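Local coordinates for SusD family protein (Bacteroides uniformis, PDB 7KV1) that probably binds beta-glucans at the bacterial cell surface, as a SusD-like glycan-binding protein of a human gut Bacteroides, at residues E49-A54 with N124-Y129; A53-L58 with G226-A231; W160-N165 with R468-V473; N274-E279 with L378-P383; N485-A490 with N501-K506. All coordinates share one frame; numbering follows the deposited sequence.

How the interactions relate
Interactions 1 and 2, both only partly buried, start from the same helix, 44-55, and share Ala53 and Ala54; they touch where Leu51 packs on Arg227. Interaction 1, about 24 Å from the centre of the chain, is purely apolar, whereas interaction 2 adds a hydrogen bond to a buried tyrosine hydroxyl. Interactions 3, 4 and 5 are buried contacts. Interaction 3, about 11 Å from that centre, rests on aromatic rings, and its helix 468-474 also meets interaction 5, through Arg468 with Asn485 and the backbones of Leu472 and Ala487. Interactions 4 and 5 both lay an aliphatic group on a tryptophan face and bridge two carbonyls with water, although their centres are about 31 Å apart.

Interaction 1 of 5, residues E49-A54 with N124-Y129; sequences EALIAA and NDLLKY
Leu126 meets Ala50 and Leu51 where two helices run nearly antiparallel; the axes of these short segments pass 9.3 Å apart, their directions 161° from each other. From this leucine a single methyl, CD2, does the touching: it lies 4.0 Å from Ala50 CB and, a little farther round the helix, 4.2 Å from Leu51 CB. The same methyl comes within 3.8 Å of the backbone N of Leu51, so it rests against the turn as well as on side chains. With CG opposite the backbone N (chi1 177°), the branched end of Leu126 reaches across to helix 44-55. One turn later Tyr129 brings up the edge of its ring, where CD2 lies 3.9 Å from Ala50 CB, the methyl sitting near the ring plane. Alanine suits this place because its one methyl meets both while the backbones come close, Ala50 CA and Leu126 CA being 5.8 Å apart. The buried Leu126 presents only hydrocarbon here, whereas the exposed Tyr129 lays just its ring edge on Ala50. Helix 138-162 completes the packing, with Tyr144 and Gln147 against Leu51 and Ala148 against Leu126, while Ile47 of helix 44-55 touches both Leu126 and Tyr129.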
# COMPACT_ATOMS: atom_id res chain seq x y z
N GLU A 49 -16.06 -20.10 6.41
CA GLU A 49 -16.84 -19.17 5.55
C GLU A 49 -16.71 -17.76 6.14
O GLU A 49 -16.40 -16.86 5.39
CB GLU A 49 -18.31 -19.59 5.43
CG GLU A 49 -18.55 -20.66 4.37
CD GLU A 49 -19.81 -21.49 4.58
OE1 GLU A 49 -20.72 -21.02 5.31
OE2 GLU A 49 -19.87 -22.62 4.04
N ALA A 50 -16.92 -17.62 7.45
CA ALA A 50 -16.77 -16.34 8.18
C ALA A 50 -15.33 -15.79 8.02
O ALA A 50 -15.19 -14.56 7.88
CB ALA A 50 -17.14 -16.53 9.62
N LEU A 51 -14.31 -16.66 8.01
CA LEU A 51 -12.91 -16.21 7.81
C LEU A 51 -12.75 -15.66 6.39
O LEU A 51 -12.23 -14.52 6.24
CB LEU A 51 -11.93 -17.34 8.11
CG LEU A 51 -10.45 -16.97 7.98
CD1 LEU A 51 -10.06 -15.80 8.88
CD2 LEU A 51 -9.59 -18.17 8.31
N ILE A 52 -13.24 -16.37 5.37
CA ILE A 52 -13.23 -15.85 3.97
C ILE A 52 -13.93 -14.50 3.93
O ILE A 52 -13.42 -13.57 3.24
CB ILE A 52 -13.83 -16.86 2.97
CG1 ILE A 52 -12.94 -18.09 2.80
CG2 ILE A 52 -14.12 -16.19 1.63
CD1 ILE A 52 -11.46 -17.78 2.62
N ALA A 53 -15.06 -14.37 4.62
CA ALA A 53 -15.85 -13.11 4.65
C ALA A 53 -14.96 -11.96 5.19
O ALA A 53 -15.16 -10.85 4.73
CB ALA A 53 -17.10 -13.30 5.48
N ALA A 54 -14.07 -12.23 6.15
CA ALA A 54 -13.19 -11.22 6.78
C ALA A 54 -12.08 -10.78 5.81
O ALA A 54 -11.66 -9.65 5.95
CB ALA A 54 -12.62 -11.79 8.06
N ASN A 124 -14.10 -9.19 14.03
CA ASN A 124 -14.64 -9.27 15.41
C ASN A 124 -15.68 -10.41 15.50
O ASN A 124 -15.69 -11.17 16.50
CB ASN A 124 -15.25 -7.94 15.87
CG ASN A 124 -14.27 -6.78 15.98
OD1 ASN A 124 -13.06 -6.97 16.11
ND2 ASN A 124 -14.78 -5.57 16.00
N ASP A 125 -16.54 -10.55 14.49
CA ASP A 125 -17.56 -11.63 14.39
C ASP A 125 -16.89 -13.00 14.39
O ASP A 125 -17.29 -13.84 15.21
CB ASP A 125 -18.37 -11.51 13.11
CG ASP A 125 -19.45 -10.44 13.17
OD1 ASP A 125 -19.87 -10.09 14.31
OD2 ASP A 125 -19.86 -9.97 12.08
N LEU A 126 -15.94 -13.23 13.47
CA LEU A 126 -15.16 -14.50 13.39
C LEU A 126 -14.61 -14.79 14.79
O LEU A 126 -14.77 -15.93 15.24
CB LEU A 126 -14.07 -14.38 12.32
CG LEU A 126 -13.12 -15.57 12.12
CD1 LEU A 126 -12.20 -15.78 13.31
CD2 LEU A 126 -13.85 -16.85 11.81
N LEU A 127 -14.03 -13.80 15.47
CA LEU A 127 -13.42 -14.03 16.80
C LEU A 127 -14.50 -14.38 17.84
O LEU A 127 -14.22 -15.21 18.69
CB LEU A 127 -12.57 -12.83 17.20
CG LEU A 127 -11.33 -12.66 16.33
CD1 LEU A 127 -10.80 -11.23 16.34
CD2 LEU A 127 -10.23 -13.64 16.74
N LYS A 128 -15.70 -13.80 17.76
CA LYS A 128 -16.84 -14.18 18.65
C LYS A 128 -17.19 -15.66 18.41
O LYS A 128 -17.20 -16.41 19.39
CB LYS A 128 -18.06 -13.28 18.40
CG LYS A 128 -19.24 -13.51 19.33
CD LYS A 128 -20.38 -12.52 19.15
CE LYS A 128 -21.23 -12.82 17.92
NZ LYS A 128 -22.39 -11.90 17.82
N TYR A 129 -17.41 -16.06 17.15
CA TYR A 129 -17.82 -17.42 16.72
C TYR A 129 -16.81 -18.49 17.15
O TYR A 129 -17.26 -19.65 17.29
CB TYR A 129 -18.00 -17.55 15.20
CG TYR A 129 -18.94 -16.57 14.53
CD1 TYR A 129 -19.90 -15.87 15.25
CD2 TYR A 129 -18.87 -16.34 13.16
CE1 TYR A 129 -20.74 -14.96 14.64
CE2 TYR A 129 -19.71 -15.43 12.53
CZ TYR A 129 -20.66 -14.74 13.27
OH TYR A 129 -21.49 -13.83 12.68

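Interaction 2 of 5, residues A53-L58 with G226-A231; sequences AAYDPL and GRVTQA
The end of helix 44-55 is tied to the loop leading into helix 230-244 by Tyr55, whose hydroxyl takes a hydrogen bond from the backbone N of Val228. The bond from Val228 N to Tyr55 OH is 2.9 Å long and fairly straight (165°), the amide arriving at the ring's edge. Tyr55 CG stands opposite the carbonyl carbon (chi1 -85°), and the ring carries the hydroxyl across to the loop. There OH lies 3.3 Å from Arg227 CA and 3.5 Å from Val228 CG2, while Tyr55 CE1 meets Val228 CG1 at 4.0 Å. Just past the bonded amide, Thr229 is the N-cap of helix 230-244, its OG1 accepting from Met232 N; the tyrosine thus holds the loop residue just before the cap. Arg227, extended from CG to NE, crosses the tyrosine at about a right angle: its NH1 lies obliquely 4.1 Å from Tyr55 CE2, the guanidinium and ring planes 89° apart. Gln147 OE1 of helix 138-162 bonds both Tyr55 OH and Arg227 NH1, so two polar groups converge on one amide oxygen. A phenylalanine here would probably keep much of the packing but leave the buried amide of Val228 without its acceptor and Gln147 OE1 without its tyrosine partner. At the backbone angles of Gly226, a CB would press against the carbonyl O of the preceding residue, which accounts for glycine there.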
# COMPACT_ATOMS: atom_id res chain seq x y z
N ALA A 53 -15.06 -14.37 4.62
CA ALA A 53 -15.85 -13.11 4.65
C ALA A 53 -14.96 -11.96 5.19
O ALA A 53 -15.16 -10.85 4.73
CB ALA A 53 -17.10 -13.30 5.48
N ALA A 54 -14.07 -12.23 6.15
CA ALA A 54 -13.19 -11.22 6.78
C ALA A 54 -12.08 -10.78 5.81
O ALA A 54 -11.66 -9.65 5.95
CB ALA A 54 -12.62 -11.79 8.06
N TYR A 55 -11.67 -11.63 4.83
CA TYR A 55 -10.67 -11.35 3.77
C TYR A 55 -11.31 -10.51 2.67
O TYR A 55 -10.64 -9.75 1.97
CB TYR A 55 -10.11 -12.63 3.13
CG TYR A 55 -8.96 -13.26 3.88
CD1 TYR A 55 -7.66 -12.84 3.65
CD2 TYR A 55 -9.17 -14.29 4.80
CE1 TYR A 55 -6.59 -13.40 4.33
CE2 TYR A 55 -8.10 -14.86 5.48
CZ TYR A 55 -6.81 -14.42 5.23
OH TYR A 55 -5.74 -14.95 5.92
N ASP A 56 -12.61 -10.65 2.52
CA ASP A 56 -13.33 -10.12 1.33
C ASP A 56 -13.16 -8.61 1.16
O ASP A 56 -12.97 -8.15 0.04
CB ASP A 56 -14.81 -10.49 1.40
CG ASP A 56 -15.32 -10.69 -0.01
OD1 ASP A 56 -14.70 -11.50 -0.72
OD2 ASP A 56 -16.25 -9.94 -0.41
N PRO A 57 -13.30 -7.76 2.20
CA PRO A 57 -13.27 -6.31 1.99
C PRO A 57 -11.93 -5.77 1.47
O PRO A 57 -11.92 -4.69 0.93
CB PRO A 57 -13.61 -5.74 3.36
CG PRO A 57 -14.42 -6.85 3.98
CD PRO A 57 -13.67 -8.10 3.58
N LEU A 58 -10.86 -6.56 1.57
CA LEU A 58 -9.53 -6.22 0.99
C LEU A 58 -9.72 -5.85 -0.48
O LEU A 58 -8.88 -5.09 -0.99
CB LEU A 58 -8.59 -7.42 1.04
CG LEU A 58 -8.06 -7.83 2.40
CD1 LEU A 58 -7.18 -9.06 2.25
CD2 LEU A 58 -7.30 -6.69 3.04
N GLY A 226 -2.35 -15.86 -0.53
CA GLY A 226 -3.29 -14.75 -0.28
C GLY A 226 -3.67 -14.69 1.19
O GLY A 226 -3.99 -13.60 1.69
N ARG A 227 -3.64 -15.82 1.89
CA ARG A 227 -3.81 -15.80 3.37
C ARG A 227 -2.72 -14.90 3.95
O ARG A 227 -1.65 -14.77 3.36
CB ARG A 227 -3.79 -17.17 4.03
CG ARG A 227 -5.04 -17.99 3.73
CD ARG A 227 -5.18 -19.28 4.55
NE ARG A 227 -6.35 -20.00 4.05
CZ ARG A 227 -7.62 -19.79 4.41
NH1 ARG A 227 -7.94 -18.91 5.34
NH2 ARG A 227 -8.59 -20.48 3.83
N VAL A 228 -2.98 -14.33 5.10
CA VAL A 228 -1.94 -13.58 5.83
C VAL A 228 -1.03 -14.59 6.50
O VAL A 228 -1.50 -15.72 6.81
CB VAL A 228 -2.58 -12.57 6.79
CG1 VAL A 228 -3.42 -11.62 5.97
CG2 VAL A 228 -3.41 -13.22 7.91
N THR A 229 0.22 -14.18 6.68
CA THR A 229 1.35 -15.04 7.11
C THR A 229 2.16 -14.29 8.16
O THR A 229 1.97 -13.07 8.36
CB THR A 229 2.23 -15.44 5.92
OG1 THR A 229 2.73 -14.22 5.38
CG2 THR A 229 1.49 -16.22 4.85
N GLN A 230 3.05 -15.01 8.82
CA GLN A 230 3.95 -14.40 9.80
C GLN A 230 4.85 -13.41 9.05
O GLN A 230 5.18 -12.36 9.63
CB GLN A 230 4.69 -15.52 10.53
CG GLN A 230 5.52 -15.01 11.68
CD GLN A 230 4.72 -14.83 12.93
OE1 GLN A 230 3.50 -14.69 12.89
NE2 GLN A 230 5.44 -14.81 14.05
N ALA A 231 5.30 -13.73 7.84
CA ALA A 231 6.15 -12.81 7.05
C ALA A 231 5.36 -11.53 6.78
O ALA A 231 5.90 -10.44 6.88
CB ALA A 231 6.60 -13.46 5.76

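Interaction 3 of 5, residues W160-N165 with R468-V473; sequences WHYFGN and RYFDLV
Phe470 takes part in two T-shaped stacks at once, offering a face to His161 and an edge to Tyr162. His161 CD2 stands over the centre of the phenylalanine ring, 3.6 Å from Phe470 CG, with the ring planes at 70°. At its edge the roles are reversed: Phe470 CZ points at one face of Tyr162, 3.5 Å from Tyr162 CZ and offset toward the rim, the planes at 74°. Phe470 CG lies opposite the carbonyl carbon (chi1 -62°), which sends the ring from helix 468-474 toward the end of helix 138-162. A flat, apolar ring suits this place because it can serve as both face and edge; the imidazole keeps its polar ND1 bonded to Asn157 O. Were the phenylalanine replaced by an alanine, the His161 edge and the Tyr162 face would probably lose their shared partner, with a gap between the helices. The three rings form an aromatic cluster that joins the N-terminal helical part of this SusD-like fold to its C-terminal part.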
# COMPACT_ATOMS: atom_id res chain seq x y z
N TRP A 160 -5.62 4.23 10.39
CA TRP A 160 -4.60 4.99 11.14
C TRP A 160 -3.79 5.81 10.16
O TRP A 160 -3.57 7.00 10.44
CB TRP A 160 -3.73 4.02 11.93
CG TRP A 160 -2.57 4.63 12.65
CD1 TRP A 160 -2.58 5.57 13.64
CD2 TRP A 160 -1.19 4.24 12.49
NE1 TRP A 160 -1.30 5.84 14.05
CE2 TRP A 160 -0.43 5.04 13.38
CE3 TRP A 160 -0.52 3.38 11.62
CZ2 TRP A 160 0.96 4.99 13.42
CZ3 TRP A 160 0.85 3.26 11.73
CH2 TRP A 160 1.58 4.05 12.62
N HIS A 161 -3.37 5.23 9.04
CA HIS A 161 -2.50 5.94 8.05
C HIS A 161 -3.23 7.15 7.46
O HIS A 161 -2.59 8.21 7.28
CB HIS A 161 -2.03 5.00 6.92
CG HIS A 161 -0.71 4.33 7.14
ND1 HIS A 161 -0.55 3.26 7.99
CD2 HIS A 161 0.51 4.57 6.61
CE1 HIS A 161 0.70 2.84 7.93
NE2 HIS A 161 1.38 3.65 7.12
N TYR A 162 -4.51 6.99 7.11
CA TYR A 162 -5.29 8.01 6.35
C TYR A 162 -5.94 9.00 7.31
O TYR A 162 -5.70 10.22 7.12
CB TYR A 162 -6.30 7.35 5.40
CG TYR A 162 -5.64 6.83 4.16
CD1 TYR A 162 -5.18 7.69 3.17
CD2 TYR A 162 -5.35 5.49 4.03
CE1 TYR A 162 -4.50 7.21 2.06
CE2 TYR A 162 -4.68 5.00 2.93
CZ TYR A 162 -4.24 5.86 1.95
OH TYR A 162 -3.54 5.38 0.89
N PHE A 163 -6.69 8.51 8.31
CA PHE A 163 -7.52 9.37 9.20
C PHE A 163 -6.86 9.59 10.58
O PHE A 163 -7.17 10.63 11.22
CB PHE A 163 -8.91 8.77 9.38
CG PHE A 163 -9.64 8.55 8.09
CD1 PHE A 163 -10.29 9.60 7.46
CD2 PHE A 163 -9.63 7.30 7.48
CE1 PHE A 163 -10.94 9.41 6.24
CE2 PHE A 163 -10.30 7.10 6.28
CZ PHE A 163 -10.91 8.17 5.64
N GLY A 164 -6.01 8.67 11.05
CA GLY A 164 -5.30 8.85 12.34
C GLY A 164 -6.20 8.67 13.57
O GLY A 164 -6.10 7.62 14.22
N ASN A 165 -7.07 9.63 13.83
CA ASN A 165 -7.89 9.79 15.06
C ASN A 165 -9.22 9.08 14.82
O ASN A 165 -10.14 9.70 14.27
CB ASN A 165 -8.03 11.27 15.42
CG ASN A 165 -6.70 11.99 15.50
OD1 ASN A 165 -5.89 11.71 16.38
ND2 ASN A 165 -6.48 12.96 14.61
N ARG A 468 5.39 5.96 -1.65
CA ARG A 468 6.15 7.23 -1.70
C ARG A 468 5.53 8.25 -0.76
O ARG A 468 6.32 8.91 -0.05
CB ARG A 468 6.20 7.72 -3.14
CG ARG A 468 6.89 9.06 -3.33
CD ARG A 468 8.32 9.09 -2.86
NE ARG A 468 8.84 10.38 -3.26
CZ ARG A 468 10.02 10.91 -2.94
NH1 ARG A 468 10.84 10.29 -2.10
NH2 ARG A 468 10.35 12.09 -3.44
N TYR A 469 4.21 8.45 -0.79
CA TYR A 469 3.59 9.49 0.07
C TYR A 469 3.87 9.22 1.56
O TYR A 469 4.37 10.13 2.26
CB TYR A 469 2.10 9.64 -0.19
CG TYR A 469 1.44 10.54 0.81
CD1 TYR A 469 1.74 11.90 0.83
CD2 TYR A 469 0.52 10.05 1.71
CE1 TYR A 469 1.15 12.74 1.76
CE2 TYR A 469 -0.10 10.88 2.63
CZ TYR A 469 0.23 12.23 2.66
OH TYR A 469 -0.35 13.04 3.57
N PHE A 470 3.54 8.02 2.05
CA PHE A 470 3.83 7.61 3.45
C PHE A 470 5.33 7.72 3.78
O PHE A 470 5.63 8.20 4.90
CB PHE A 470 3.25 6.24 3.76
CG PHE A 470 1.75 6.22 3.63
CD1 PHE A 470 0.98 7.25 4.14
CD2 PHE A 470 1.12 5.18 2.97
CE1 PHE A 470 -0.40 7.24 4.00
CE2 PHE A 470 -0.25 5.18 2.82
CZ PHE A 470 -1.01 6.21 3.33
N ASP A 471 6.23 7.39 2.85
CA ASP A 471 7.70 7.57 3.08
C ASP A 471 8.03 9.06 3.25
O ASP A 471 8.88 9.39 4.12
CB ASP A 471 8.56 6.94 2.00
CG ASP A 471 8.56 5.42 2.08
OD1 ASP A 471 8.23 4.89 3.20
OD2 ASP A 471 8.86 4.76 1.05
N LEU A 472 7.43 9.95 2.45
CA LEU A 472 7.74 11.40 2.55
C LEU A 472 7.24 11.92 3.91
O LEU A 472 7.97 12.66 4.55
CB LEU A 472 7.10 12.17 1.39
CG LEU A 472 7.76 12.03 0.04
CD1 LEU A 472 6.86 12.58 -1.07
CD2 LEU A 472 9.11 12.73 0.04
N VAL A 473 6.09 11.47 4.38
CA VAL A 473 5.49 11.97 5.65
C VAL A 473 6.33 11.52 6.85
O VAL A 473 6.60 12.36 7.73
CB VAL A 473 4.04 11.52 5.81
CG1 VAL A 473 3.51 11.86 7.21
CG2 VAL A 473 3.16 12.12 4.71

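Interaction 4 of 5, residues N274-E279 with L378-P383; sequences NIWETE and LQKYRP
Trp276 and Lys380 lie side by side and point the same way, the lysine's aliphatic chain running along one face of the indole. Lys380 CD sits over the six-membered ring, 3.8 Å from its centroid and 14° off the normal, a CH-pi contact. The chain, stretched beyond CG (chi2 -178°), keeps its methylenes against the ring while NZ goes on to a salt bridge with Glu465 and a hydrogen bond to Val463 O. Ile275 CG2 packs on the opposite face, sandwiching the indole. The indole edge points at the face of Tyr381 in an offset T-shaped stack, with Trp276 CZ3 3.5 Å from Tyr381 OH. A water donates to Trp276 O and Lys380 O, at 2.8 and 2.7 Å, bridging two acceptors that cannot bond each other. Tryptophan suits this buried spot by offering faces and edge together. The contact packs the residues just after helix 272-275 against the loop following strand 376-378; Arg404 and Arg407 of strand 403-407 touch the indole, and Arg404 N bonds Tyr381 OH.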
# COMPACT_ATOMS: atom_id res chain seq x y z
N ASN A 274 9.65 -9.10 -14.64
CA ASN A 274 8.91 -10.38 -14.51
C ASN A 274 7.99 -10.36 -13.28
O ASN A 274 7.00 -11.13 -13.24
CB ASN A 274 9.87 -11.59 -14.43
CG ASN A 274 10.53 -12.02 -15.73
OD1 ASN A 274 10.34 -11.40 -16.79
ND2 ASN A 274 11.35 -13.06 -15.66
N ILE A 275 8.31 -9.55 -12.26
CA ILE A 275 7.43 -9.42 -11.07
C ILE A 275 5.99 -9.15 -11.53
O ILE A 275 5.05 -9.74 -10.93
CB ILE A 275 7.91 -8.28 -10.15
CG1 ILE A 275 9.25 -8.57 -9.48
CG2 ILE A 275 6.84 -7.99 -9.10
CD1 ILE A 275 9.91 -7.33 -8.93
N TRP A 276 5.82 -8.24 -12.49
CA TRP A 276 4.51 -7.59 -12.83
C TRP A 276 3.70 -8.43 -13.83
O TRP A 276 2.53 -8.07 -14.08
CB TRP A 276 4.80 -6.18 -13.35
CG TRP A 276 5.72 -5.50 -12.38
CD1 TRP A 276 7.06 -5.27 -12.51
CD2 TRP A 276 5.39 -5.17 -11.02
NE1 TRP A 276 7.57 -4.77 -11.35
CE2 TRP A 276 6.57 -4.70 -10.42
CE3 TRP A 276 4.20 -5.17 -10.29
CZ2 TRP A 276 6.59 -4.27 -9.09
CZ3 TRP A 276 4.22 -4.74 -8.99
CH2 TRP A 276 5.41 -4.32 -8.40
N GLU A 277 4.33 -9.43 -14.44
CA GLU A 277 3.69 -10.37 -15.40
C GLU A 277 2.82 -11.33 -14.57
O GLU A 277 3.09 -11.49 -13.36
CB GLU A 277 4.73 -11.17 -16.18
CG GLU A 277 5.84 -10.33 -16.78
CD GLU A 277 5.54 -9.73 -18.14
OE1 GLU A 277 4.34 -9.68 -18.52
OE2 GLU A 277 6.52 -9.33 -18.84
N THR A 278 1.81 -11.92 -15.19
CA THR A 278 0.94 -12.92 -14.54
C THR A 278 1.79 -14.06 -13.98
O THR A 278 1.51 -14.49 -12.86
CB THR A 278 -0.13 -13.48 -15.49
OG1 THR A 278 -0.59 -12.41 -16.32
CG2 THR A 278 -1.27 -14.09 -14.71
N GLU A 279 2.83 -14.49 -14.69
CA GLU A 279 3.76 -15.56 -14.24
C GLU A 279 4.56 -15.12 -13.01
O GLU A 279 5.04 -16.00 -12.31
CB GLU A 279 4.72 -15.97 -15.36
CG GLU A 279 4.04 -16.53 -16.60
CD GLU A 279 2.93 -15.69 -17.23
OE1 GLU A 279 3.12 -14.44 -17.47
OE2 GLU A 279 1.85 -16.28 -17.46
N LEU A 378 1.59 4.18 -15.85
CA LEU A 378 2.22 3.13 -15.00
C LEU A 378 2.19 1.80 -15.78
O LEU A 378 1.10 1.26 -16.04
CB LEU A 378 1.48 3.04 -13.66
CG LEU A 378 1.98 1.98 -12.68
CD1 LEU A 378 3.39 2.27 -12.22
CD2 LEU A 378 1.04 1.89 -11.48
N GLN A 379 3.36 1.26 -16.09
CA GLN A 379 3.51 -0.04 -16.79
C GLN A 379 3.14 -1.20 -15.84
O GLN A 379 2.67 -2.22 -16.33
CB GLN A 379 4.93 -0.12 -17.33
CG GLN A 379 5.28 -1.48 -17.91
CD GLN A 379 4.66 -1.71 -19.26
OE1 GLN A 379 4.49 -0.78 -20.05
NE2 GLN A 379 4.33 -2.97 -19.53
N LYS A 380 3.37 -1.07 -14.54
CA LYS A 380 3.32 -2.23 -13.61
C LYS A 380 1.92 -2.85 -13.64
O LYS A 380 1.83 -4.10 -13.42
CB LYS A 380 3.69 -1.78 -12.19
CG LYS A 380 5.17 -1.47 -12.02
CD LYS A 380 5.54 -1.08 -10.60
CE LYS A 380 7.02 -0.79 -10.46
NZ LYS A 380 7.28 -0.08 -9.18
N TYR A 381 0.88 -2.02 -13.81
CA TYR A 381 -0.53 -2.46 -13.75
C TYR A 381 -1.27 -2.01 -15.02
O TYR A 381 -2.47 -1.81 -14.95
CB TYR A 381 -1.19 -1.98 -12.45
CG TYR A 381 -0.60 -2.58 -11.19
CD1 TYR A 381 -0.85 -3.90 -10.84
CD2 TYR A 381 0.18 -1.82 -10.32
CE1 TYR A 381 -0.32 -4.45 -9.69
CE2 TYR A 381 0.71 -2.36 -9.16
CZ TYR A 381 0.46 -3.68 -8.84
OH TYR A 381 0.96 -4.25 -7.70
N ARG A 382 -0.57 -1.91 -16.16
CA ARG A 382 -1.20 -1.48 -17.42
C ARG A 382 -2.14 -2.58 -17.91
O ARG A 382 -2.00 -3.76 -17.59
CB ARG A 382 -0.16 -1.06 -18.46
CG ARG A 382 0.70 -2.20 -18.99
CD ARG A 382 1.07 -1.89 -20.41
NE ARG A 382 -0.06 -2.06 -21.28
CZ ARG A 382 -0.03 -1.91 -22.60
NH1 ARG A 382 1.07 -1.54 -23.23
NH2 ARG A 382 -1.14 -2.10 -23.29
N PRO A 383 -3.21 -2.19 -18.64
CA PRO A 383 -4.15 -3.17 -19.19
C PRO A 383 -3.51 -3.91 -20.37
O PRO A 383 -2.80 -3.27 -21.16
CB PRO A 383 -5.35 -2.33 -19.65
CG PRO A 383 -4.72 -0.98 -19.97
CD PRO A 383 -3.58 -0.81 -18.98
O HOH W 1 0.72 -6.41 -12.71

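Interaction 5 of 5, residues N485-A490 with N501-K506; sequences NKATTA and NSWTAK
Ala487 sets its methyl over one face of the Trp503 indole, 3.8 Å from the centroid of the six-membered ring and 22° off the normal, a CH-pi contact. Thr488 comes to the same ring from its edge: CG2 lies near the ring plane, 3.9 Å from Trp503 CE3. Small alanine lets the short helix settle close to the indole, with Thr488 CA only 5.3 Å from Trp503 CA. A water donates to Thr488 O and Trp503 O, 2.7 Å from each, joining helix 487-490 to the following loop within the C-terminal SusD-family region. The helix begins after Lys486, at the N-cap position, whose carbonyl accepts from both Thr489 N and Ala490 N. Trp503 carries CG opposite its backbone N (chi1 -171°), turning the indole inward, where Tyr469 OH bonds NE1 and Val473 touches the ring. Thr488 turns its hydroxyl to Glu476, leaving the methyl for the tryptophan. From outside the two segments, Tyr101 meets the indole in a T-shaped stack, and Leu472 bonds Ala487 through the backbone.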
# COMPACT_ATOMS: atom_id res chain seq x y z
N ASN A 485 13.38 14.03 -0.10
CA ASN A 485 12.84 12.79 0.51
C ASN A 485 11.97 13.15 1.72
O ASN A 485 11.55 12.21 2.43
CB ASN A 485 13.98 11.83 0.81
CG ASN A 485 14.44 11.12 -0.45
OD1 ASN A 485 13.64 10.83 -1.34
ND2 ASN A 485 15.72 10.83 -0.53
N LYS A 486 11.62 14.43 1.90
CA LYS A 486 10.74 14.84 3.02
C LYS A 486 9.49 15.54 2.49
O LYS A 486 9.64 16.40 1.64
CB LYS A 486 11.48 15.77 4.00
CG LYS A 486 12.66 15.13 4.69
CD LYS A 486 13.49 16.14 5.45
CE LYS A 486 12.76 16.76 6.62
NZ LYS A 486 13.59 16.69 7.85
N ALA A 487 8.32 15.23 3.08
CA ALA A 487 7.01 15.78 2.67
C ALA A 487 7.04 17.32 2.58
O ALA A 487 6.55 17.84 1.54
CB ALA A 487 5.90 15.31 3.59
N THR A 488 7.54 18.03 3.60
CA THR A 488 7.42 19.51 3.65
C THR A 488 8.18 20.18 2.51
O THR A 488 7.81 21.33 2.16
CB THR A 488 7.90 20.10 4.99
OG1 THR A 488 9.21 19.62 5.30
CG2 THR A 488 6.94 19.76 6.11
N THR A 489 9.22 19.56 1.97
CA THR A 489 10.07 20.15 0.92
C THR A 489 9.85 19.47 -0.43
O THR A 489 10.17 20.09 -1.42
CB THR A 489 11.55 20.15 1.33
OG1 THR A 489 11.81 18.89 1.96
CG2 THR A 489 11.89 21.32 2.25
N ALA A 490 9.32 18.25 -0.48
CA ALA A 490 9.11 17.54 -1.76
C ALA A 490 7.71 17.84 -2.30
O ALA A 490 7.52 17.74 -3.52
CB ALA A 490 9.31 16.05 -1.59
N ASN A 501 -0.57 24.17 -3.26
CA ASN A 501 -0.31 24.19 -1.79
C ASN A 501 0.94 23.35 -1.52
O ASN A 501 1.27 22.44 -2.33
CB ASN A 501 -1.57 23.78 -1.02
CG ASN A 501 -2.74 24.71 -1.26
OD1 ASN A 501 -2.63 25.92 -1.11
ND2 ASN A 501 -3.88 24.17 -1.67
N SER A 502 1.67 23.68 -0.45
CA SER A 502 2.76 22.84 0.10
C SER A 502 2.21 21.97 1.24
O SER A 502 1.35 22.43 2.02
CB SER A 502 3.90 23.67 0.53
OG SER A 502 4.37 24.43 -0.57
N TRP A 503 2.64 20.73 1.32
CA TRP A 503 2.24 19.85 2.45
C TRP A 503 2.77 20.41 3.78
O TRP A 503 3.96 20.76 3.84
CB TRP A 503 2.79 18.44 2.23
CG TRP A 503 2.26 17.43 3.20
CD1 TRP A 503 1.22 16.58 3.01
CD2 TRP A 503 2.77 17.14 4.51
NE1 TRP A 503 1.06 15.76 4.09
CE2 TRP A 503 2.01 16.07 5.03
CE3 TRP A 503 3.82 17.65 5.29
CZ2 TRP A 503 2.23 15.52 6.30
CZ3 TRP A 503 4.05 17.09 6.53
CH2 TRP A 503 3.25 16.06 7.04
N THR A 504 1.93 20.40 4.80
CA THR A 504 2.28 20.72 6.21
C THR A 504 1.62 19.68 7.12
O THR A 504 0.78 18.92 6.65
CB THR A 504 1.90 22.15 6.61
OG1 THR A 504 0.49 22.26 6.49
CG2 THR A 504 2.57 23.20 5.76
N ALA A 505 2.07 19.62 8.36
CA ALA A 505 1.74 18.56 9.34
C ALA A 505 0.23 18.42 9.51
O ALA A 505 -0.25 17.31 9.75
CB ALA A 505 2.43 18.89 10.66
N LYS A 506 -0.52 19.51 9.40
CA LYS A 506 -1.99 19.41 9.58
C LYS A 506 -2.65 18.61 8.44
O LYS A 506 -3.78 18.23 8.60
CB LYS A 506 -2.61 20.80 9.70
CG LYS A 506 -2.54 21.67 8.47
CD LYS A 506 -3.21 23.01 8.77
CE LYS A 506 -3.10 23.98 7.62
NZ LYS A 506 -3.98 25.14 7.90
O HOH W 2 5.81 22.71 3.37